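Local coordinates for protein UDP-N-acetylenolpyruvoylglucosamine reductase (Listeria monocytogenes, PDB 3TX1) that probably uses bound FAD and NADPH to reduce UDP-N-acetylenolpyruvoylglucosamine to UDP-N-acetylmuramate, a step in peptidoglycan precursor synthesis, at residues K62-A67 and I204-T209. Sequence-based numbering, arbitrary orientation.
With FAD (flavin-adenine dinucleotide), chain B.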
loop_
_atom_site.group_PDB
_atom_site.type_symbol
_atom_site.label_atom_id
_atom_site.label_comp_id
_atom_site.label_asym_id
_atom_site.label_seq_id
_atom_site.Cartn_x
_atom_site.Cartn_y
_atom_site.Cartn_z
ATOM N N LYS A 62 -1.827 -19.671 -1.702
ATOM C CA LYS A 62 -1.227 -20.200 -0.489
ATOM C C LYS A 62 0.228 -20.445 -0.779
ATOM O O LYS A 62 1.066 -20.506 0.133
ATOM C CB LYS A 62 -1.864 -21.559 -0.165
ATOM C CG LYS A 62 -3.364 -21.649 -0.498
ATOM C CD LYS A 62 -4.041 -22.887 0.075
ATOM C CE LYS A 62 -3.601 -24.177 -0.602
ATOM N NZ LYS A 62 -4.189 -24.308 -1.960
ATOM N N THR A 63 0.533 -20.541 -2.067
ATOM C CA THR A 63 1.861 -20.895 -2.537
ATOM C C THR A 63 2.362 -19.937 -3.575
ATOM O O THR A 63 1.576 -19.351 -4.329
ATOM C CB THR A 63 1.741 -22.231 -3.278
ATOM O OG1 THR A 63 1.243 -23.206 -2.372
ATOM C CG2 THR A 63 3.037 -22.710 -3.838
ATOM N N ILE A 64 3.686 -19.825 -3.625
ATOM C CA ILE A 64 4.393 -19.143 -4.685
ATOM C C ILE A 64 4.041 -19.735 -6.051
ATOM O O ILE A 64 3.726 -19.004 -6.971
ATOM C CB ILE A 64 5.900 -19.299 -4.482
ATOM C CG1 ILE A 64 6.316 -18.501 -3.234
ATOM C CG2 ILE A 64 6.658 -18.810 -5.717
ATOM C CD1 ILE A 64 7.805 -18.482 -3.017
ATOM N N GLU A 65 4.084 -21.062 -6.182
ATOM C CA GLU A 65 3.748 -21.710 -7.450
ATOM C C GLU A 65 2.332 -21.343 -7.837
ATOM O O GLU A 65 2.057 -21.085 -9.022
ATOM C CB GLU A 65 3.935 -23.217 -7.354
ATOM C CG GLU A 65 3.498 -23.997 -8.563
ATOM C CD GLU A 65 4.419 -23.890 -9.783
ATOM O OE1 GLU A 65 5.643 -23.720 -9.656
ATOM O OE2 GLU A 65 3.898 -24.042 -10.908
ATOM N N GLU A 66 1.441 -21.284 -6.843
ATOM C CA GLU A 66 0.062 -20.885 -7.107
ATOM C C GLU A 66 0.048 -19.488 -7.683
ATOM O O GLU A 66 -0.684 -19.205 -8.633
ATOM C CB GLU A 66 -0.785 -20.932 -5.852
ATOM C CG GLU A 66 -1.149 -22.335 -5.398
ATOM C CD GLU A 66 -2.217 -22.389 -4.289
ATOM O OE1 GLU A 66 -2.610 -21.370 -3.675
ATOM O OE2 GLU A 66 -2.694 -23.499 -4.029
ATOM N N ALA A 67 0.874 -18.605 -7.135
ATOM C CA ALA A 67 0.862 -17.239 -7.642
ATOM C C ALA A 67 1.300 -17.232 -9.103
ATOM O O ALA A 67 0.741 -16.498 -9.906
ATOM C CB ALA A 67 1.704 -16.295 -6.785
ATOM N N ILE A 204 5.712 -8.469 -9.466
ATOM C CA ILE A 204 4.857 -8.877 -8.331
ATOM C C ILE A 204 5.814 -9.349 -7.238
ATOM O O ILE A 204 6.484 -10.359 -7.365
ATOM C CB ILE A 204 3.844 -10.012 -8.654
ATOM C CG1 ILE A 204 2.743 -9.557 -9.614
ATOM C CG2 ILE A 204 3.162 -10.513 -7.384
ATOM C CD1 ILE A 204 3.072 -9.683 -11.087
ATOM N N VAL A 205 5.908 -8.590 -6.174
ATOM C CA VAL A 205 6.812 -8.946 -5.112
ATOM C C VAL A 205 6.278 -10.149 -4.370
ATOM O O VAL A 205 5.103 -10.145 -4.000
ATOM C CB VAL A 205 6.905 -7.773 -4.121
ATOM C CG1 VAL A 205 7.805 -8.104 -2.921
ATOM C CG2 VAL A 205 7.351 -6.522 -4.871
ATOM N N LEU A 206 7.124 -11.161 -4.166
ATOM C CA LEU A 206 6.779 -12.322 -3.335
ATOM C C LEU A 206 7.416 -12.305 -1.925
ATOM O O LEU A 206 6.785 -12.698 -0.952
ATOM C CB LEU A 206 7.082 -13.619 -4.040
ATOM C CG LEU A 206 6.263 -13.830 -5.302
ATOM C CD1 LEU A 206 6.782 -15.045 -6.040
ATOM C CD2 LEU A 206 4.792 -13.991 -4.980
ATOM N N ASP A 207 8.673 -11.898 -1.815
ATOM C CA ASP A 207 9.285 -11.714 -0.495
ATOM C C ASP A 207 10.420 -10.713 -0.582
ATOM O O ASP A 207 10.913 -10.430 -1.676
ATOM C CB ASP A 207 9.681 -13.028 0.198
ATOM C CG ASP A 207 10.728 -13.808 -0.571
ATOM O OD1 ASP A 207 10.530 -15.028 -0.842
ATOM O OD2 ASP A 207 11.741 -13.184 -0.935
ATOM N N ALA A 208 10.789 -10.145 0.558
ATOM C CA ALA A 208 11.822 -9.114 0.593
ATOM C C ALA A 208 12.916 -9.371 1.651
ATOM O O ALA A 208 12.642 -9.957 2.718
ATOM C CB ALA A 208 11.180 -7.748 0.799
ATOM N N THR A 209 14.144 -8.951 1.332
ATOM C CA THR A 209 15.294 -9.101 2.244
ATOM C C THR A 209 15.869 -7.744 2.599
ATOM O O THR A 209 16.349 -7.008 1.725
ATOM C CB THR A 209 16.474 -9.878 1.623
ATOM O OG1 THR A 209 16.086 -11.208 1.277
ATOM C CG2 THR A 209 17.582 -9.982 2.625
HETATM P PA FAD B . -1.904 -1.166 -1.591
HETATM O O1A FAD B . -2.703 -2.423 -1.502
HETATM O O2A FAD B . -2.522 0.136 -1.169
HETATM O O5B FAD B . -1.466 -0.930 -3.110
HETATM C C5B FAD B . -0.314 -0.098 -3.209
HETATM C C4B FAD B . 0.383 -0.246 -4.545
HETATM O O4B FAD B . 1.343 -1.289 -4.491
HETATM C C3B FAD B . -0.501 -0.564 -5.730
HETATM O O3B FAD B . 0.191 -0.057 -6.899
HETATM C C2B FAD B . -0.445 -2.091 -5.727
HETATM O O2B FAD B . -0.789 -2.785 -6.943
HETATM C C1B FAD B . 1.011 -2.301 -5.434
HETATM N N9A FAD B . 1.205 -3.561 -4.739
HETATM C C8A FAD B . 0.629 -3.973 -3.600
HETATM N N7A FAD B . 1.162 -5.176 -3.247
HETATM C C5A FAD B . 2.097 -5.542 -4.151
HETATM C C6A FAD B . 3.006 -6.687 -4.420
HETATM N N6A FAD B . 3.078 -7.788 -3.621
HETATM N N1A FAD B . 3.795 -6.605 -5.513
HETATM C C2A FAD B . 3.782 -5.561 -6.331
HETATM N N3A FAD B . 2.972 -4.512 -6.184
HETATM C C4A FAD B . 2.121 -4.449 -5.136
HETATM N N1 FAD B . 3.269 5.447 3.145
HETATM C C2 FAD B . 4.521 5.874 3.442
HETATM O O2 FAD B . 5.435 5.704 2.618
HETATM N N3 FAD B . 4.864 6.451 4.603
HETATM C C4 FAD B . 3.999 6.697 5.576
HETATM O O4 FAD B . 4.348 7.274 6.632
HETATM C C4X FAD B . 2.617 6.264 5.327
HETATM N N5 FAD B . 1.685 6.465 6.254
HETATM C C5X FAD B . 0.409 6.091 6.075
HETATM C C6 FAD B . -0.496 6.320 7.099
HETATM C C7 FAD B . -1.803 5.928 6.971
HETATM C C7M FAD B . -2.779 6.199 8.086
HETATM C C8 FAD B . -2.192 5.249 5.715
HETATM C C8M FAD B . -3.592 4.803 5.492
HETATM C C9 FAD B . -1.295 5.021 4.707
HETATM C C9A FAD B . 0.010 5.427 4.838
HETATM N N10 FAD B . 0.967 5.187 3.822
HETATM C C10 FAD B . 2.290 5.608 4.046
HETATM C "C1'" FAD B . 0.566 4.545 2.556
HETATM C "C2'" FAD B . 0.716 3.042 2.615
HETATM O "O2'" FAD B . 0.807 2.609 3.970
HETATM C "C3'" FAD B . 1.981 2.587 1.911
HETATM O "O3'" FAD B . 1.928 3.126 0.597
HETATM C "C4'" FAD B . 2.024 1.063 1.859
HETATM O "O4'" FAD B . 3.365 0.582 1.691
HETATM C "C5'" FAD B . 1.086 0.482 0.816
HETATM O "O5'" FAD B . 0.809 -0.842 1.206
HETATM P P FAD B . -0.399 -1.699 0.654
HETATM O O1P FAD B . 0.007 -3.110 0.881
HETATM O O2P FAD B . -1.594 -1.136 1.344
HETATM O O3P FAD B . -0.497 -1.345 -0.868
#
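L206, on strand 204-214, forks its two methyls against the first turn of helix 64-76. CD1 meets the I64 branch methyl CG2 at 3.8 Å, the two side chains running at a slant to each other, and CD2 lies 4.3 Å from A67 CB, so the two methyls of L206 touch residues one turn apart. With chi1 -69°, I64 holds CG2 anti to its backbone N, and this branch is the one that reaches L206. L175 of the neighbouring strand 169-175 packs on both A67 and L206, and L107 also touches L206, extending the apolar cluster. No hydrogen bond or salt bridge joins the two segments. At the helix start, E66 OE1 takes the K62 backbone N-H at 2.7 Å, met from above the carboxylate plane. On the strand, L206 and D207 both face T173 in a classic beta bulge, and D207 OD2 is hydrogen-bonded to T173 OG1. V205 pairs through its backbone with the FAD adenine: its N donates to N1A at 3.0 Å, and its O accepts from N6A at 3.1 Å, nearly straight at 171°. Only apolar side-chain contacts thus join helix and strand, while the strand's backbone bonds to strands 169-175 and 116-120 and, at V205, to the adenine in the FAD-binding domain.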